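Local coordinates for probable porin (Pseudomonas aeruginosa, PDB 2Y0H), which probably works as an outer-membrane porin of the OprD family, letting small solutes pass through a beta-barrel channel, at residues Phe119-Arg124 and Tyr280-Val285; Leu126-Asp131 and Trp151-Arg156; Leu357-Leu362 and Val384-Lys389. All blocks are in the same frame, centred on the assembly; numbering follows the deposited sequence.

Contact 1: Phe119-Arg124 and Tyr280-Val285; sequences FRDDVR and YTTPYV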
loop_
_atom_site.group_PDB
_atom_site.type_symbol
_atom_site.label_atom_id
_atom_site.label_comp_id
_atom_site.label_asym_id
_atom_site.label_seq_id
_atom_site.Cartn_x
_atom_site.Cartn_y
_atom_site.Cartn_z
ATOM N N PHE A 119 4.525 -0.585 3.422
ATOM C CA PHE A 119 3.751 -1.006 2.271
ATOM C C PHE A 119 3.898 0.075 1.206
ATOM O O PHE A 119 3.259 1.126 1.289
ATOM C CB PHE A 119 2.283 -1.201 2.651
ATOM C CG PHE A 119 1.533 -2.102 1.710
ATOM C CD1 PHE A 119 1.084 -1.628 0.492
ATOM C CD2 PHE A 119 1.300 -3.428 2.038
ATOM C CE1 PHE A 119 0.402 -2.459 -0.386
ATOM C CE2 PHE A 119 0.621 -4.263 1.170
ATOM C CZ PHE A 119 0.168 -3.777 -0.042
ATOM N N ARG A 120 4.774 -0.184 0.234
ATOM C CA ARG A 120 5.166 0.825 -0.742
ATOM C C ARG A 120 3.960 1.302 -1.549
ATOM O O ARG A 120 3.085 0.525 -1.919
ATOM C CB ARG A 120 6.291 0.307 -1.661
ATOM C CG ARG A 120 5.797 -0.516 -2.846
ATOM C CD ARG A 120 4.934 -1.678 -2.361
ATOM N NE ARG A 120 3.776 -1.944 -3.225
ATOM C CZ ARG A 120 3.795 -1.813 -4.543
ATOM N NH1 ARG A 120 4.902 -1.421 -5.147
ATOM N NH2 ARG A 120 2.719 -2.083 -5.259
ATOM N N ASP A 121 3.908 2.605 -1.773
ATOM C CA ASP A 121 2.824 3.235 -2.501
ATOM C C ASP A 121 2.806 2.821 -3.969
ATOM O O ASP A 121 3.856 2.762 -4.614
ATOM C CB ASP A 121 2.975 4.752 -2.405
ATOM C CG ASP A 121 1.992 5.488 -3.284
ATOM O OD1 ASP A 121 0.811 5.092 -3.315
ATOM O OD2 ASP A 121 2.405 6.462 -3.937
ATOM N N ASP A 122 1.613 2.532 -4.494
ATOM C CA ASP A 122 1.436 2.323 -5.933
ATOM C C ASP A 122 0.081 2.791 -6.448
ATOM O O ASP A 122 -0.427 2.253 -7.425
ATOM C CB ASP A 122 1.629 0.855 -6.340
ATOM C CG ASP A 122 1.669 0.678 -7.869
ATOM O OD1 ASP A 122 2.289 1.523 -8.549
ATOM O OD2 ASP A 122 1.091 -0.300 -8.387
ATOM N N VAL A 123 -0.492 3.799 -5.806
ATOM C CA VAL A 123 -1.779 4.307 -6.229
ATOM C C VAL A 123 -1.615 5.587 -7.035
ATOM O O VAL A 123 -2.595 6.251 -7.362
ATOM C CB VAL A 123 -2.711 4.562 -5.030
ATOM C CG1 VAL A 123 -2.907 3.276 -4.235
ATOM C CG2 VAL A 123 -2.154 5.667 -4.157
ATOM N N ARG A 124 -0.370 5.940 -7.341
ATOM C CA ARG A 124 -0.100 7.102 -8.177
ATOM C C ARG A 124 0.416 6.635 -9.523
ATOM O O ARG A 124 -0.019 5.604 -10.031
ATOM C CB ARG A 124 0.914 8.035 -7.511
ATOM C CG ARG A 124 0.430 8.624 -6.193
ATOM C CD ARG A 124 1.594 9.117 -5.338
ATOM N NE ARG A 124 1.114 10.057 -4.336
ATOM C CZ ARG A 124 0.392 9.712 -3.274
ATOM N NH1 ARG A 124 0.079 8.437 -3.061
ATOM N NH2 ARG A 124 -0.017 10.643 -2.418
ATOM N N TYR A 280 4.652 9.018 0.892
ATOM C CA TYR A 280 3.287 8.525 0.691
ATOM C C TYR A 280 3.170 6.997 0.770
ATOM O O TYR A 280 2.312 6.385 0.136
ATOM C CB TYR A 280 2.710 9.055 -0.628
ATOM C CG TYR A 280 2.559 10.565 -0.645
ATOM C CD1 TYR A 280 1.533 11.189 0.066
ATOM C CD2 TYR A 280 3.444 11.364 -1.362
ATOM C CE1 TYR A 280 1.386 12.566 0.056
ATOM C CE2 TYR A 280 3.308 12.745 -1.378
ATOM C CZ TYR A 280 2.276 13.340 -0.668
ATOM O OH TYR A 280 2.138 14.710 -0.681
ATOM N N THR A 281 4.050 6.388 1.547
ATOM C CA THR A 281 3.929 4.983 1.861
ATOM C C THR A 281 2.511 4.733 2.355
ATOM O O THR A 281 1.935 5.554 3.059
ATOM C CB THR A 281 4.929 4.606 2.951
ATOM O OG1 THR A 281 6.209 5.138 2.595
ATOM C CG2 THR A 281 5.032 3.095 3.091
ATOM N N THR A 282 1.946 3.605 1.969
ATOM C CA THR A 282 0.550 3.311 2.263
ATOM C C THR A 282 0.451 2.776 3.683
ATOM O O THR A 282 1.102 1.788 4.014
ATOM C CB THR A 282 0.019 2.241 1.291
ATOM O OG1 THR A 282 0.303 2.638 -0.059
ATOM C CG2 THR A 282 -1.478 2.028 1.465
ATOM N N PRO A 283 -0.346 3.440 4.534
ATOM C CA PRO A 283 -0.583 2.922 5.885
ATOM C C PRO A 283 -1.423 1.646 5.765
ATOM O O PRO A 283 -2.439 1.644 5.070
ATOM C CB PRO A 283 -1.413 4.030 6.554
ATOM C CG PRO A 283 -1.472 5.176 5.576
ATOM C CD PRO A 283 -1.183 4.610 4.229
ATOM N N TYR A 284 -0.989 0.571 6.405
ATOM C CA TYR A 284 -1.651 -0.717 6.267
ATOM C C TYR A 284 -2.885 -0.783 7.187
ATOM O O TYR A 284 -2.865 -1.446 8.221
ATOM C CB TYR A 284 -0.644 -1.825 6.600
ATOM C CG TYR A 284 -1.112 -3.212 6.241
ATOM C CD1 TYR A 284 -1.375 -3.554 4.920
ATOM C CD2 TYR A 284 -1.310 -4.176 7.225
ATOM C CE1 TYR A 284 -1.814 -4.834 4.586
ATOM C CE2 TYR A 284 -1.741 -5.456 6.902
ATOM C CZ TYR A 284 -1.993 -5.777 5.587
ATOM O OH TYR A 284 -2.423 -7.046 5.265
ATOM N N VAL A 285 -3.945 -0.068 6.810
ATOM C CA VAL A 285 -5.097 0.134 7.681
ATOM C C VAL A 285 -6.437 -0.103 6.994
ATOM O O VAL A 285 -6.611 0.212 5.821
ATOM C CB VAL A 285 -5.106 1.551 8.298
ATOM C CG1 VAL A 285 -3.795 1.821 9.034
ATOM C CG2 VAL A 285 -5.373 2.616 7.233
HETATM O O HOH W 1 3.357 1.165 5.382
HETATM O O HOH W 2 -0.004 1.151 -2.269
#
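Tyr-280 carries the guanidinium of Arg-124 on one ring face, the two planes 24° apart. NH2 of Arg-124 sits toward the rim, 3.0 Å from Tyr-280 CD1, and CZ of Arg-124 is 4.0 Å from the ring centroid, an off-centre cation-pi stack. The guanidinium also forms a salt bridge from its NH1 to Asp-121 OD2 (3.2 Å), weak as a hydrogen bond, while Asp-121 OD1 accepts a hydrogen bond from Val-123 N in an Asx turn. At Thr-281 the methyl CG2, anti to the backbone N, rests 3.2 Å from Phe-119 O; its OG1 turns to Leu-277 O and Gln-128 NE2. Thr-282 N donates to Phe-119 O at 2.9 Å, with a C=O...N angle of 170°. Two waters flank this bond: one bridges Phe-119 N and Thr-282 O, the other, 2.7 Å from Thr-282 OG1, joins it to Arg-120 O and Asp-122 N. Tyr-284 CD1 ends 3.9 Å from Phe-119 CD2; the rings lie nearly parallel (19°) but displaced, with little overlap. Both segments belong to connections between barrel strands, Phe-119 closing the short strand 118-119; the contact's centre, about 3 Å from the chain's centre, is consistent with the inward-folded loops that constrict OprD-family channels.

Contact 2: Leu126-Asp131 and Trp151-Arg156; sequences LPQTFD and WKSRTR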
loop_
_atom_site.group_PDB
_atom_site.type_symbol
_atom_site.label_atom_id
_atom_site.label_comp_id
_atom_site.label_asym_id
_atom_site.label_seq_id
_atom_site.Cartn_x
_atom_site.Cartn_y
_atom_site.Cartn_z
ATOM N N LEU A 126 3.820 6.024 -10.539
ATOM C CA LEU A 126 4.857 5.015 -10.460
ATOM C C LEU A 126 4.895 4.438 -9.057
ATOM O O LEU A 126 4.495 5.093 -8.104
ATOM C CB LEU A 126 6.213 5.632 -10.815
ATOM C CG LEU A 126 6.362 6.083 -12.264
ATOM C CD1 LEU A 126 7.616 6.910 -12.417
ATOM C CD2 LEU A 126 6.382 4.876 -13.194
ATOM N N PRO A 127 5.381 3.204 -8.928
ATOM C CA PRO A 127 5.529 2.651 -7.583
ATOM C C PRO A 127 6.638 3.360 -6.834
ATOM O O PRO A 127 7.666 3.702 -7.420
ATOM C CB PRO A 127 5.937 1.203 -7.845
ATOM C CG PRO A 127 6.625 1.252 -9.183
ATOM C CD PRO A 127 5.892 2.299 -9.973
ATOM N N GLN A 128 6.418 3.590 -5.546
ATOM C CA GLN A 128 7.486 3.978 -4.641
ATOM C C GLN A 128 8.459 2.803 -4.531
ATOM O O GLN A 128 8.036 1.651 -4.506
ATOM C CB GLN A 128 6.895 4.285 -3.266
ATOM C CG GLN A 128 7.887 4.347 -2.127
ATOM C CD GLN A 128 7.197 4.581 -0.770
ATOM O OE1 GLN A 128 6.092 4.092 -0.529
ATOM N NE2 GLN A 128 7.841 5.344 0.102
ATOM N N THR A 129 9.755 3.080 -4.465
ATOM C CA THR A 129 10.730 2.010 -4.263
ATOM C C THR A 129 11.602 2.297 -3.056
ATOM O O THR A 129 11.688 3.435 -2.591
ATOM C CB THR A 129 11.656 1.828 -5.484
ATOM O OG1 THR A 129 12.424 3.017 -5.679
ATOM C CG2 THR A 129 10.849 1.531 -6.752
ATOM N N PHE A 130 12.249 1.255 -2.549
ATOM C CA PHE A 130 13.200 1.389 -1.453
ATOM C C PHE A 130 14.499 0.705 -1.890
ATOM O O PHE A 130 14.472 -0.202 -2.724
ATOM C CB PHE A 130 12.666 0.704 -0.182
ATOM C CG PHE A 130 11.508 1.420 0.474
ATOM C CD1 PHE A 130 10.206 1.241 0.016
ATOM C CD2 PHE A 130 11.722 2.258 1.563
ATOM C CE1 PHE A 130 9.155 1.904 0.607
ATOM C CE2 PHE A 130 10.664 2.915 2.168
ATOM C CZ PHE A 130 9.377 2.738 1.688
ATOM N N ASP A 131 15.634 1.139 -1.346
ATOM C CA ASP A 131 16.847 0.329 -1.436
ATOM C C ASP A 131 17.043 -0.339 -0.089
ATOM O O ASP A 131 16.929 0.311 0.953
ATOM C CB ASP A 131 18.080 1.162 -1.775
ATOM C CG ASP A 131 17.997 1.800 -3.147
ATOM O OD1 ASP A 131 17.251 1.284 -4.003
ATOM O OD2 ASP A 131 18.681 2.819 -3.364
ATOM N N TRP A 151 17.358 1.289 3.394
ATOM C CA TRP A 151 18.315 2.377 3.577
ATOM C C TRP A 151 17.817 3.666 2.942
ATOM O O TRP A 151 18.151 4.759 3.401
ATOM C CB TRP A 151 19.691 2.018 3.007
ATOM C CG TRP A 151 20.091 0.605 3.263
ATOM C CD1 TRP A 151 20.163 -0.019 4.476
ATOM C CD2 TRP A 151 20.480 -0.369 2.285
ATOM N NE1 TRP A 151 20.562 -1.327 4.311
ATOM C CE2 TRP A 151 20.759 -1.567 2.976
ATOM C CE3 TRP A 151 20.609 -0.347 0.893
ATOM C CZ2 TRP A 151 21.154 -2.731 2.325
ATOM C CZ3 TRP A 151 21.013 -1.506 0.249
ATOM C CH2 TRP A 151 21.284 -2.678 0.966
ATOM N N LYS A 152 17.021 3.550 1.884
ATOM C CA LYS A 152 16.442 4.745 1.266
ATOM C C LYS A 152 15.106 4.541 0.589
ATOM O O LYS A 152 14.790 3.457 0.107
ATOM C CB LYS A 152 17.409 5.430 0.294
ATOM C CG LYS A 152 18.295 4.514 -0.511
ATOM C CD LYS A 152 18.976 5.292 -1.637
ATOM C CE LYS A 152 19.678 6.544 -1.119
ATOM N NZ LYS A 152 20.831 6.221 -0.233
ATOM N N SER A 153 14.347 5.628 0.550
ATOM C CA SER A 153 13.038 5.680 -0.059
ATOM C C SER A 153 13.121 6.584 -1.289
ATOM O O SER A 153 13.713 7.657 -1.217
ATOM C CB SER A 153 12.031 6.252 0.948
ATOM O OG SER A 153 10.757 6.473 0.352
ATOM N N ARG A 154 12.532 6.145 -2.403
ATOM C CA ARG A 154 12.497 6.928 -3.651
ATOM C C ARG A 154 11.091 7.139 -4.183
ATOM O O ARG A 154 10.370 6.163 -4.423
ATOM C CB ARG A 154 13.276 6.226 -4.759
ATOM C CG ARG A 154 14.763 6.380 -4.647
ATOM C CD ARG A 154 15.471 6.015 -5.941
ATOM N NE ARG A 154 16.873 6.424 -5.858
ATOM C CZ ARG A 154 17.808 5.692 -5.267
ATOM N NH1 ARG A 154 17.473 4.518 -4.745
ATOM N NH2 ARG A 154 19.066 6.116 -5.208
ATOM N N THR A 155 10.716 8.399 -4.398
ATOM C CA THR A 155 9.490 8.725 -5.143
ATOM C C THR A 155 9.742 9.818 -6.182
ATOM O O THR A 155 10.756 10.517 -6.116
ATOM C CB THR A 155 8.354 9.200 -4.218
ATOM O OG1 THR A 155 8.737 10.431 -3.602
ATOM C CG2 THR A 155 8.087 8.178 -3.144
ATOM N N ARG A 156 8.808 9.965 -7.127
ATOM C CA ARG A 156 8.884 10.990 -8.179
ATOM C C ARG A 156 9.148 12.395 -7.616
ATOM O O ARG A 156 9.323 13.356 -8.380
ATOM C CB ARG A 156 7.616 10.968 -9.066
ATOM C CG ARG A 156 7.664 11.875 -10.308
ATOM C CD ARG A 156 6.671 11.450 -11.427
ATOM N NE ARG A 156 5.272 11.792 -11.150
ATOM C CZ ARG A 156 4.395 12.192 -12.075
ATOM N NH1 ARG A 156 4.767 12.318 -13.341
ATOM N NH2 ARG A 156 3.141 12.474 -11.738
#
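Asp-131 receives Arg-154 through a salt bridge, NH1 of Arg-154 lying 2.5 Å from Asp-131 OD2, a separation so short that its exact value deserves caution. OD2 lies close to the guanidinium plane, at its edge, yet NH1 approaches from above the carboxylate plane, 36° out of it. The Lys-152 chain passes the same oxygen with its methylene CD, 3.0 Å from Asp-131 OD2, and then bends at chi3 and chi4, leaving NZ 5.1 Å from that OD2, near but not in contact. On the other face of the ladder Phe-130 CE2 packs 3.8 Å from Ser-153 CB. From the loop just before the strand, NE2 of Gln-128 donates to Ser-153 OG, which lies in the amide plane at an N-H...O angle of 154°.

The backbone sets these meetings. Thr-129 and Arg-154 form a hydrogen-bonded antiparallel pair with reciprocal bonds, Phe-130 and Ser-153 a non-hydrogen-bonded one. Asp-131 N in turn donates to Lys-152 O. Beyond them Asp-131 O takes Trp-151 N at 2.7 Å almost straight (179°), and Lys-152 N only weakly at 3.4 Å: the two residues facing one make a classic beta bulge. Farther out, Tyr-90 and His-92 of strand 87-101 touch Arg-154, a detergent molecule touches Trp-151, and the Gln-128 amide is held by Asp-121 N at OE1. One carboxylate thus meets an arginine directly and has a lysine close by, an environment likely to keep Asp-131 ionised.

Contact 3: Leu357-Leu362 and Val384-Lys389; sequences LKSVAL and VNYTLK. With C8E ((hydroxyethyloxy)tri(ethyloxy)octane), chain I.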
loop_
_atom_site.group_PDB
_atom_site.type_symbol
_atom_site.label_atom_id
_atom_site.label_comp_id
_atom_site.label_asym_id
_atom_site.label_seq_id
_atom_site.Cartn_x
_atom_site.Cartn_y
_atom_site.Cartn_z
ATOM N N LEU A 357 -6.696 -4.822 -27.546
ATOM C CA LEU A 357 -6.335 -4.270 -26.241
ATOM C C LEU A 357 -6.641 -5.257 -25.117
ATOM O O LEU A 357 -6.776 -4.872 -23.953
ATOM C CB LEU A 357 -7.061 -2.940 -26.016
ATOM C CG LEU A 357 -6.674 -1.862 -27.045
ATOM C CD1 LEU A 357 -7.406 -0.551 -26.797
ATOM C CD2 LEU A 357 -5.155 -1.667 -27.063
ATOM N N LYS A 358 -6.771 -6.533 -25.479
ATOM C CA LYS A 358 -6.987 -7.596 -24.498
ATOM C C LYS A 358 -5.987 -7.507 -23.347
ATOM O O LYS A 358 -4.779 -7.402 -23.569
ATOM C CB LYS A 358 -6.891 -8.974 -25.172
ATOM C CG LYS A 358 -6.949 -10.166 -24.220
ATOM C CD LYS A 358 -7.092 -11.478 -25.009
ATOM C CE LYS A 358 -7.469 -12.644 -24.100
ATOM N NZ LYS A 358 -6.278 -13.186 -23.394
ATOM N N SER A 359 -6.518 -7.567 -22.126
ATOM C CA SER A 359 -5.755 -7.509 -20.872
ATOM C C SER A 359 -5.399 -6.089 -20.449
ATOM O O SER A 359 -4.850 -5.895 -19.368
ATOM C CB SER A 359 -4.494 -8.388 -20.890
ATOM O OG SER A 359 -3.382 -7.666 -21.429
ATOM N N VAL A 360 -5.685 -5.101 -21.298
ATOM C CA VAL A 360 -5.592 -3.706 -20.861
ATOM C C VAL A 360 -6.641 -3.436 -19.781
ATOM O O VAL A 360 -7.810 -3.773 -19.951
ATOM C CB VAL A 360 -5.811 -2.714 -22.021
ATOM C CG1 VAL A 360 -5.997 -1.298 -21.488
ATOM C CG2 VAL A 360 -4.650 -2.781 -22.998
ATOM N N ALA A 361 -6.221 -2.832 -18.675
ATOM C CA ALA A 361 -7.121 -2.543 -17.571
ATOM C C ALA A 361 -7.466 -1.066 -17.494
ATOM O O ALA A 361 -6.583 -0.203 -17.553
ATOM C CB ALA A 361 -6.489 -3.008 -16.239
ATOM N N LEU A 362 -8.751 -0.771 -17.338
ATOM C CA LEU A 362 -9.205 0.608 -17.200
ATOM C C LEU A 362 -9.757 0.803 -15.806
ATOM O O LEU A 362 -10.406 -0.095 -15.263
ATOM C CB LEU A 362 -10.298 0.941 -18.235
ATOM C CG LEU A 362 -10.091 0.452 -19.678
ATOM C CD1 LEU A 362 -11.308 0.742 -20.568
ATOM C CD2 LEU A 362 -8.824 1.047 -20.260
ATOM N N VAL A 384 -5.139 3.879 -17.006
ATOM C CA VAL A 384 -5.024 2.737 -17.905
ATOM C C VAL A 384 -3.732 1.993 -17.605
ATOM O O VAL A 384 -2.643 2.568 -17.670
ATOM C CB VAL A 384 -5.046 3.167 -19.390
ATOM C CG1 VAL A 384 -4.873 1.955 -20.318
ATOM C CG2 VAL A 384 -6.344 3.898 -19.709
ATOM N N ASN A 385 -3.856 0.718 -17.272
ATOM C CA ASN A 385 -2.696 -0.103 -16.981
ATOM C C ASN A 385 -2.507 -1.168 -18.041
ATOM O O ASN A 385 -3.478 -1.760 -18.516
ATOM C CB ASN A 385 -2.848 -0.785 -15.617
ATOM C CG ASN A 385 -2.548 0.146 -14.464
ATOM O OD1 ASN A 385 -1.403 0.525 -14.242
ATOM N ND2 ASN A 385 -3.575 0.509 -13.718
ATOM N N TYR A 386 -1.257 -1.435 -18.395
ATOM C CA TYR A 386 -0.976 -2.555 -19.263
ATOM C C TYR A 386 0.436 -3.071 -19.085
ATOM O O TYR A 386 1.386 -2.298 -18.956
ATOM C CB TYR A 386 -1.210 -2.188 -20.732
ATOM C CG TYR A 386 -0.874 -3.329 -21.651
ATOM C CD1 TYR A 386 -1.680 -4.463 -21.699
ATOM C CD2 TYR A 386 0.249 -3.283 -22.465
ATOM C CE1 TYR A 386 -1.374 -5.517 -22.533
ATOM C CE2 TYR A 386 0.563 -4.335 -23.304
ATOM C CZ TYR A 386 -0.252 -5.449 -23.333
ATOM O OH TYR A 386 0.063 -6.500 -24.158
ATOM N N THR A 387 0.571 -4.389 -19.090
ATOM C CA THR A 387 1.883 -5.005 -19.007
ATOM C C THR A 387 2.232 -5.728 -20.304
ATOM O O THR A 387 1.553 -6.668 -20.717
ATOM C CB THR A 387 1.975 -5.960 -17.811
ATOM O OG1 THR A 387 1.900 -5.197 -16.595
ATOM C CG2 THR A 387 3.287 -6.762 -17.856
ATOM N N LEU A 388 3.292 -5.258 -20.946
ATOM C CA LEU A 388 3.807 -5.869 -22.163
ATOM C C LEU A 388 4.904 -6.868 -21.820
ATOM O O LEU A 388 5.841 -6.528 -21.090
ATOM C CB LEU A 388 4.397 -4.778 -23.041
ATOM C CG LEU A 388 4.958 -5.174 -24.400
ATOM C CD1 LEU A 388 3.812 -5.304 -25.411
ATOM C CD2 LEU A 388 5.972 -4.139 -24.856
ATOM N N LYS A 389 4.802 -8.092 -22.330
ATOM C CA LYS A 389 5.857 -9.081 -22.114
ATOM C C LYS A 389 6.923 -8.945 -23.190
ATOM O O LYS A 389 6.640 -9.122 -24.370
ATOM C CB LYS A 389 5.309 -10.515 -22.086
ATOM C CG LYS A 389 6.417 -11.564 -21.927
ATOM C CD LYS A 389 5.902 -12.958 -21.566
ATOM C CE LYS A 389 5.585 -13.791 -22.803
ATOM N NZ LYS A 389 5.313 -15.218 -22.453
HETATM O O9 C8E I . -1.223 -1.256 -25.377
HETATM C C10 C8E I . -0.647 -2.462 -25.840
HETATM C C11 C8E I . -1.716 -3.390 -26.407
HETATM O O12 C8E I . -1.124 -4.617 -26.793
HETATM C C13 C8E I . -1.765 -5.726 -26.190
HETATM C C14 C8E I . -2.060 -6.814 -27.220
HETATM O O15 C8E I . -3.251 -7.480 -26.855
HETATM O O HOH W 3 -1.793 -5.918 -18.675
#
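Ser-359 OG donates to Lys-358 O at 2.6 Å, in the carbonyl plane and on a lone pair, and also touches the edge of the Tyr-386 ring, 3.1 Å from CE1. Its chi1 of 88° places OG between the backbone N and the carbonyl carbon. Lys-358 and Ser-359 are the central residues of a type II turn, closed by Val-360 N bonding to Leu-357 O. A water bridges Ser-359 O and Thr-387 N, two residues beyond the Ala-361 and Asn-385 pair on each side.

Past the turn the ladder of a barrel hairpin begins, joining strands 361-371 and 376-389, the last two of the chain. Ala-361 and Asn-385 exchange reciprocal backbone bonds, each 2.9 Å from N to O, while the Asn-385 side chain is held by Arg-13 across on strand 7-22. Val-360 divides its methyls: CG1 meets Val-384 CG1 at 3.6 Å, and CG2 lies 3.7 Å from Tyr-386 CD1, the Val-360 and Tyr-386 side chains crossing at about a right angle. Leu-362 and Val-384 lie side by side, CD2 of Leu-362 to CG2 of Val-384 at 3.8 Å. Over one face of the Tyr-386 ring runs the detergent chain, its C11 3.9 Å above the plane and shifted toward the rim; its closest approach to the tyrosine hydroxyl is doubtful.

In the fold
Following the chain from the N terminus, segment 119-124 comes first, in the loop leading to strand 129-137, and is met only by 280-285, so contact 1 closes a loop of more than 150 residues. Contact 2 lies wholly within that span, pairing the two strands of one hairpin. The two touch through Gln-128, whose side chain and backbone N both reach contact 1, the latter 2.8 Å from Asp-121 O, so the central loops are tied to the wall at this hairpin. Contact 3 follows in series, joining the last two strands; it lies in the same closed sheet as contact 2, their centres about 24 Å apart, and touches neither of the others.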